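Local coordinates for BolA (Coxiella burnetii, PDB 3TR3), which is of unknown function but is probably a stress-induced protein of the BolA/IbaG family and binds cobalt(II) in this crystal, at residues H31-F42 with I66-P76. Sequence-based numbering, arbitrary orientation.
Sequences HHFEAVVLCPTF and IHALSLKTYTP. With CO (cobalt (II) ion), chain D.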
ATOM      1  N   HIS B  31       6.977 -11.434  10.546  1.00 30.38           N
ATOM      2  CA  HIS B  31       6.702 -12.870  10.470  1.00 29.19           C
ATOM      3  C   HIS B  31       5.368 -13.156   9.812  1.00 33.17           C
ATOM      4  O   HIS B  31       5.312 -13.946   8.891  1.00 41.67           O
ATOM      5  CB  HIS B  31       6.807 -13.551  11.861  1.00 26.25           C
ATOM      6  CG  HIS B  31       8.215 -13.879  12.212  1.00 27.85           C
ATOM      7  ND1 HIS B  31       9.131 -12.910  12.563  1.00 25.32           N
ATOM      8  CD2 HIS B  31       8.906 -15.043  12.117  1.00 29.01           C
ATOM      9  CE1 HIS B  31      10.324 -13.469  12.702  1.00 25.83           C
ATOM     10  NE2 HIS B  31      10.215 -14.758  12.440  1.00 32.73           N
ATOM     11  N   HIS B  32       4.290 -12.525  10.273  1.00 31.87           N
ATOM     12  CA  HIS B  32       2.997 -12.704   9.607  1.00 31.36           C
ATOM     13  C   HIS B  32       2.617 -11.437   8.812  1.00 34.80           C
ATOM     14  O   HIS B  32       2.696 -10.343   9.309  1.00 35.31           O
ATOM     15  CB  HIS B  32       1.909 -13.157  10.601  1.00 29.28           C
ATOM     16  CG  HIS B  32       2.079 -14.575  11.088  1.00 35.38           C
ATOM     17  ND1 HIS B  32       1.217 -15.604  10.737  1.00 35.76           N
ATOM     18  CD2 HIS B  32       3.035 -15.148  11.873  1.00 31.53           C
ATOM     19  CE1 HIS B  32       1.618 -16.729  11.304  1.00 36.63           C
ATOM     20  NE2 HIS B  32       2.723 -16.477  12.005  1.00 35.54           N
ATOM     21  N   PHE B  33       2.288 -11.593   7.539  1.00 35.96           N
ATOM     22  CA  PHE B  33       1.994 -10.466   6.678  1.00 34.20           C
ATOM     23  C   PHE B  33       0.667 -10.709   5.940  1.00 37.84           C
ATOM     24  O   PHE B  33       0.197 -11.849   5.846  1.00 41.31           O
ATOM     25  CB  PHE B  33       3.110 -10.280   5.644  1.00 31.98           C
ATOM     26  CG  PHE B  33       4.457  -9.947   6.225  1.00 31.19           C
ATOM     27  CD1 PHE B  33       4.863  -8.610   6.366  1.00 29.30           C
ATOM     28  CD2 PHE B  33       5.342 -10.961   6.593  1.00 28.20           C
ATOM     29  CE1 PHE B  33       6.142  -8.297   6.873  1.00 27.59           C
ATOM     30  CE2 PHE B  33       6.617 -10.663   7.124  1.00 24.17           C
ATOM     31  CZ  PHE B  33       7.017  -9.341   7.264  1.00 27.47           C
ATOM     32  N   GLU B  34       0.077  -9.620   5.445  1.00 37.97           N
ATOM     33  CA  GLU B  34      -1.069  -9.635   4.533  1.00 41.36           C
ATOM     34  C   GLU B  34      -0.765  -8.652   3.437  1.00 39.92           C
ATOM     35  O   GLU B  34      -0.241  -7.566   3.691  1.00 41.53           O
ATOM     36  CB  GLU B  34      -2.356  -9.177   5.212  1.00 48.60           C
ATOM     37  CG  GLU B  34      -2.788 -10.008   6.392  1.00 64.05           C
ATOM     38  CD  GLU B  34      -3.758  -9.248   7.295  1.00 81.92           C
ATOM     39  OE1 GLU B  34      -3.861  -8.000   7.163  1.00 85.56           O
ATOM     40  OE2 GLU B  34      -4.419  -9.901   8.139  1.00 88.19           O
ATOM     41  N   ALA B  35      -1.108  -9.022   2.213  1.00 34.93           N
ATOM     42  CA  ALA B  35      -0.886  -8.161   1.074  1.00 27.45           C
ATOM     43  C   ALA B  35      -2.128  -8.187   0.183  1.00 31.68           C
ATOM     44  O   ALA B  35      -2.791  -9.218   0.069  1.00 36.17           O
ATOM     45  CB  ALA B  35       0.373  -8.614   0.299  1.00 27.31           C
ATOM     46  N   VAL B  36      -2.461  -7.038  -0.402  1.00 27.50           N
ATOM     47  CA  VAL B  36      -3.537  -6.934  -1.361  1.00 28.48           C
ATOM     48  C   VAL B  36      -2.792  -6.577  -2.613  1.00 31.58           C
ATOM     49  O   VAL B  36      -2.013  -5.623  -2.612  1.00 29.33           O
ATOM     50  CB  VAL B  36      -4.578  -5.850  -1.013  1.00 27.78           C
ATOM     51  CG1 VAL B  36      -5.723  -5.865  -2.010  1.00 25.59           C
ATOM     52  CG2 VAL B  36      -5.101  -6.026   0.433  1.00 25.56           C
ATOM     53  N   VAL B  37      -2.954  -7.419  -3.644  1.00 29.82           N
ATOM     54  CA  VAL B  37      -2.193  -7.310  -4.882  1.00 27.48           C
ATOM     55  C   VAL B  37      -3.161  -7.147  -6.040  1.00 30.61           C
ATOM     56  O   VAL B  37      -4.151  -7.889  -6.133  1.00 28.13           O
ATOM     57  CB  VAL B  37      -1.295  -8.551  -5.128  1.00 35.70           C
ATOM     58  CG1 VAL B  37      -0.416  -8.316  -6.349  1.00 23.40           C
ATOM     59  CG2 VAL B  37      -0.421  -8.808  -3.933  1.00 23.08           C
ATOM     60  N   LEU B  38      -2.903  -6.138  -6.873  1.00 30.70           N
ATOM     61  CA  LEU B  38      -3.648  -5.930  -8.096  1.00 28.24           C
ATOM     62  C   LEU B  38      -2.726  -6.327  -9.241  1.00 33.63           C
ATOM     63  O   LEU B  38      -1.557  -5.927  -9.257  1.00 34.01           O
ATOM     64  CB  LEU B  38      -4.143  -4.471  -8.272  1.00 23.41           C
ATOM     65  CG  LEU B  38      -4.971  -3.771  -7.173  1.00 33.56           C
ATOM     66  CD1 LEU B  38      -5.733  -2.469  -7.626  1.00 23.84           C
ATOM     67  CD2 LEU B  38      -5.920  -4.702  -6.444  1.00 30.17           C
ATOM     68  N   CYS B  39      -3.259  -7.118 -10.183  1.00 30.54           N
ATOM     69  CA  CYS B  39      -2.557  -7.485 -11.413  1.00 30.25           C
ATOM     70  C   CYS B  39      -3.578  -7.896 -12.498  1.00 36.47           C
ATOM     71  O   CYS B  39      -4.440  -8.750 -12.241  1.00 34.98           O
ATOM     72  CB  CYS B  39      -1.590  -8.638 -11.133  1.00 24.00           C
ATOM     73  SG  CYS B  39      -0.396  -8.911 -12.443  1.00 31.73           S
ATOM     74  N   PRO B  40      -3.494  -7.281 -13.704  1.00 38.22           N
ATOM     75  CA  PRO B  40      -4.386  -7.667 -14.814  1.00 38.93           C
ATOM     76  C   PRO B  40      -4.147  -9.119 -15.284  1.00 40.05           C
ATOM     77  O   PRO B  40      -5.035  -9.725 -15.871  1.00 46.07           O
ATOM     78  CB  PRO B  40      -4.040  -6.651 -15.919  1.00 36.25           C
ATOM     79  CG  PRO B  40      -2.623  -6.214 -15.604  1.00 34.02           C
ATOM     80  CD  PRO B  40      -2.561  -6.206 -14.096  1.00 35.99           C
ATOM     81  N   THR B  41      -2.975  -9.669 -14.983  1.00 36.68           N
ATOM     82  CA  THR B  41      -2.631 -11.055 -15.299  1.00 36.55           C
ATOM     83  C   THR B  41      -3.511 -12.082 -14.551  1.00 33.69           C
ATOM     84  O   THR B  41      -3.606 -13.251 -14.933  1.00 33.50           O
ATOM     85  CB  THR B  41      -1.107 -11.286 -15.032  1.00 41.73           C
ATOM     86  OG1 THR B  41      -0.345 -10.490 -15.947  1.00 47.93           O
ATOM     87  CG2 THR B  41      -0.691 -12.725 -15.177  1.00 34.03           C
ATOM     88  N   PHE B  42      -4.165 -11.649 -13.482  1.00 34.71           N
ATOM     89  CA  PHE B  42      -5.034 -12.553 -12.719  1.00 34.47           C
ATOM     90  C   PHE B  42      -6.346 -12.780 -13.478  1.00 33.66           C
ATOM     91  O   PHE B  42      -7.138 -13.632 -13.103  1.00 35.99           O
ATOM     92  CB  PHE B  42      -5.357 -12.015 -11.308  1.00 36.04           C
ATOM     93  CG  PHE B  42      -4.149 -11.803 -10.412  1.00 34.49           C
ATOM     94  CD1 PHE B  42      -2.999 -12.550 -10.567  1.00 30.48           C
ATOM     95  CD2 PHE B  42      -4.192 -10.852  -9.388  1.00 33.23           C
ATOM     96  CE1 PHE B  42      -1.896 -12.335  -9.718  1.00 30.91           C
ATOM     97  CE2 PHE B  42      -3.106 -10.646  -8.537  1.00 30.90           C
ATOM     98  CZ  PHE B  42      -1.947 -11.406  -8.704  1.00 28.92           C
ATOM     99  N   ILE B  66      10.264 -15.047   4.433  1.00 38.17           N
ATOM    100  CA  ILE B  66       8.910 -14.697   4.834  1.00 35.22           C
ATOM    101  C   ILE B  66       8.241 -15.896   5.482  1.00 39.39           C
ATOM    102  O   ILE B  66       7.983 -16.886   4.815  1.00 40.73           O
ATOM    103  CB  ILE B  66       8.081 -14.227   3.636  1.00 34.93           C
ATOM    104  CG1 ILE B  66       8.788 -13.116   2.874  1.00 35.89           C
ATOM    105  CG2 ILE B  66       6.677 -13.803   4.038  1.00 24.61           C
ATOM    106  CD1 ILE B  66       8.018 -12.707   1.657  1.00 25.11           C
ATOM    107  N   HIS B  67       7.968 -15.806   6.784  1.00 36.59           N
ATOM    108  CA  HIS B  67       7.386 -16.918   7.520  1.00 33.75           C
ATOM    109  C   HIS B  67       5.938 -17.200   7.068  1.00 34.30           C
ATOM    110  O   HIS B  67       5.569 -18.357   6.794  1.00 31.93           O
ATOM    111  CB  HIS B  67       7.553 -16.668   9.048  1.00 33.70           C
ATOM    112  CG  HIS B  67       6.628 -17.456   9.934  1.00 35.36           C
ATOM    113  ND1 HIS B  67       6.865 -18.767  10.294  1.00 32.43           N
ATOM    114  CD2 HIS B  67       5.497 -17.087  10.589  1.00 37.66           C
ATOM    115  CE1 HIS B  67       5.900 -19.187  11.092  1.00 30.74           C
ATOM    116  NE2 HIS B  67       5.058 -18.186  11.286  1.00 37.06           N
ATOM    117  N   ALA B  68       5.109 -16.163   6.972  1.00 34.09           N
ATOM    118  CA  ALA B  68       3.697 -16.362   6.593  1.00 29.71           C
ATOM    119  C   ALA B  68       3.185 -15.167   5.844  1.00 30.63           C
ATOM    120  O   ALA B  68       3.501 -14.025   6.201  1.00 36.70           O
ATOM    121  CB  ALA B  68       2.824 -16.647   7.804  1.00 29.42           C
ATOM    122  N   LEU B  69       2.457 -15.426   4.760  1.00 30.87           N
ATOM    123  CA  LEU B  69       1.968 -14.363   3.915  1.00 31.13           C
ATOM    124  C   LEU B  69       0.578 -14.687   3.418  1.00 34.72           C
ATOM    125  O   LEU B  69       0.410 -15.601   2.689  1.00 40.65           O
ATOM    126  CB  LEU B  69       2.906 -14.149   2.744  1.00 32.19           C
ATOM    127  CG  LEU B  69       2.393 -13.164   1.698  1.00 29.30           C
ATOM    128  CD1 LEU B  69       2.037 -11.793   2.344  1.00 23.17           C
ATOM    129  CD2 LEU B  69       3.418 -13.005   0.600  1.00 24.61           C
ATOM    130  N   SER B  70      -0.413 -13.916   3.833  1.00 38.84           N
ATOM    131  CA  SER B  70      -1.808 -14.095   3.479  1.00 31.44           C
ATOM    132  C   SER B  70      -2.108 -13.111   2.343  1.00 31.37           C
ATOM    133  O   SER B  70      -1.599 -11.995   2.363  1.00 34.66           O
ATOM    134  CB  SER B  70      -2.626 -13.803   4.747  1.00 37.25           C
ATOM    135  OG  SER B  70      -3.977 -13.510   4.485  1.00 46.37           O
ATOM    136  N   LEU B  71      -2.889 -13.501   1.330  1.00 32.38           N
ATOM    137  CA  LEU B  71      -3.067 -12.633   0.131  1.00 34.22           C
ATOM    138  C   LEU B  71      -4.510 -12.379  -0.235  1.00 34.27           C
ATOM    139  O   LEU B  71      -5.342 -13.264  -0.103  1.00 35.00           O
ATOM    140  CB  LEU B  71      -2.375 -13.191  -1.142  1.00 22.68           C
ATOM    141  CG  LEU B  71      -0.883 -13.506  -1.165  1.00 31.06           C
ATOM    142  CD1 LEU B  71      -0.477 -14.423  -2.410  1.00 23.77           C
ATOM    143  CD2 LEU B  71      -0.040 -12.214  -1.122  1.00 29.53           C
ATOM    144  N   LYS B  72      -4.790 -11.157  -0.681  1.00 35.57           N
ATOM    145  CA  LYS B  72      -5.964 -10.893  -1.508  1.00 37.02           C
ATOM    146  C   LYS B  72      -5.492 -10.399  -2.868  1.00 36.34           C
ATOM    147  O   LYS B  72      -4.730  -9.437  -2.947  1.00 35.78           O
ATOM    148  CB  LYS B  72      -6.926  -9.896  -0.897  1.00 35.70           C
ATOM    149  CG  LYS B  72      -7.569 -10.351   0.384  1.00 43.74           C
ATOM    150  CD  LYS B  72      -8.292  -9.171   1.085  1.00 59.09           C
ATOM    151  CE  LYS B  72      -8.978  -9.637   2.363  1.00 60.50           C
ATOM    152  NZ  LYS B  72      -9.575  -8.501   3.102  1.00 63.71           N
ATOM    153  N   THR B  73      -5.953 -11.078  -3.926  1.00 31.99           N
ATOM    154  CA  THR B  73      -5.495 -10.836  -5.299  1.00 31.10           C
ATOM    155  C   THR B  73      -6.631 -10.365  -6.188  1.00 32.16           C
ATOM    156  O   THR B  73      -7.627 -11.049  -6.321  1.00 34.40           O
ATOM    157  CB  THR B  73      -4.860 -12.118  -5.903  1.00 33.72           C
ATOM    158  OG1 THR B  73      -5.706 -13.250  -5.655  1.00 30.91           O
ATOM    159  CG2 THR B  73      -3.462 -12.367  -5.279  1.00 22.85           C
ATOM    160  N   TYR B  74      -6.493  -9.185  -6.784  1.00 32.13           N
ATOM    161  CA  TYR B  74      -7.560  -8.627  -7.598  1.00 33.95           C
ATOM    162  C   TYR B  74      -7.032  -8.237  -8.963  1.00 33.61           C
ATOM    163  O   TYR B  74      -5.867  -7.889  -9.117  1.00 35.29           O
ATOM    164  CB  TYR B  74      -8.181  -7.363  -6.957  1.00 39.72           C
ATOM    165  CG  TYR B  74      -8.799  -7.569  -5.582  1.00 47.72           C
ATOM    166  CD1 TYR B  74     -10.080  -8.090  -5.433  1.00 51.13           C
ATOM    167  CD2 TYR B  74      -8.096  -7.228  -4.428  1.00 50.02           C
ATOM    168  CE1 TYR B  74     -10.634  -8.296  -4.183  1.00 56.32           C
ATOM    169  CE2 TYR B  74      -8.640  -7.415  -3.178  1.00 54.51           C
ATOM    170  CZ  TYR B  74      -9.904  -7.950  -3.047  1.00 59.90           C
ATOM    171  OH  TYR B  74     -10.430  -8.119  -1.773  1.00 64.29           O
ATOM    172  N   THR B  75      -7.903  -8.282  -9.960  1.00 29.95           N
ATOM    173  CA  THR B  75      -7.612  -7.540 -11.159  1.00 28.90           C
ATOM    174  C   THR B  75      -7.941  -6.090 -10.865  1.00 30.09           C
ATOM    175  O   THR B  75      -8.776  -5.793 -10.014  1.00 31.38           O
ATOM    176  CB  THR B  75      -8.465  -7.992 -12.375  1.00 28.75           C
ATOM    177  OG1 THR B  75      -9.862  -7.789 -12.109  1.00 27.52           O
ATOM    178  CG2 THR B  75      -8.177  -9.448 -12.739  1.00 29.52           C
ATOM    179  N   PRO B  76      -7.303  -5.182 -11.592  1.00 29.67           N
ATOM    180  CA  PRO B  76      -7.672  -3.771 -11.509  1.00 29.73           C
ATOM    181  C   PRO B  76      -9.174  -3.552 -11.631  1.00 37.71           C
ATOM    182  O   PRO B  76      -9.712  -2.757 -10.853  1.00 46.45           O
ATOM    183  CB  PRO B  76      -6.920  -3.141 -12.679  1.00 28.71           C
ATOM    184  CG  PRO B  76      -5.734  -4.057 -12.928  1.00 28.44           C
ATOM    185  CD  PRO B  76      -6.135  -5.428 -12.467  1.00 26.61           C
TER
HETATM  186 CO    CO D  80       3.632 -18.190  13.021  1.00 37.35          CO
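His-32 to Leu-38 pairs in parallel with Ala-68 to Tyr-74, joining the middle strand of the mixed three-stranded sheet to one of its outer strands. The connection between them runs through helices 47-57 and 59-65, a beta-alpha-beta crossover, and strand 22-28 flanks the middle strand antiparallel on its other side. Eight backbone hydrogen bonds, from Ala-68 N to His-31 O at one end to Cys-39 N to Tyr-74 O at the other, hold the register while the strand axes cross at 21°, the twist of the sheet.

Where the strands begin, His-32 and His-67 each bind cobalt through NE2, at 2.2 Å. The two NE2 atoms are 3.0 Å apart because they share the metal, and the imidazole planes are inclined at 66°. In His-67, CG stands anti to the backbone N (chi1 160°), which brings its ring across to that of His-32. Ala-68 CB lies over one face of the His-32 ring, 3.8 Å from its centroid, a CH-pi contact.

Further along the face that carries His-32 and Ala-68, Val-36 CG1 meets the edge of the Tyr-74 ring, 3.5 Å from CE2, and Leu-38 CD2 packs on Tyr-74 CB. The opposite face is mostly apolar: Leu-69 CD1 reaches Phe-33 CB at 3.8 Å, Leu-71 CD2 touches Ala-35 CB, and helices 7-17 and 47-57 cover this layer. Beyond the strand, the Phe-42 ring lies against Thr-73, CE2 to CB 3.5 Å, with Cys-39 CB over its face.

The two faces thus differ: one is packed with hydrocarbon under helices, while beside the other an exposed histidine pair, one from each segment, lets cobalt bridge the segments where the strands start.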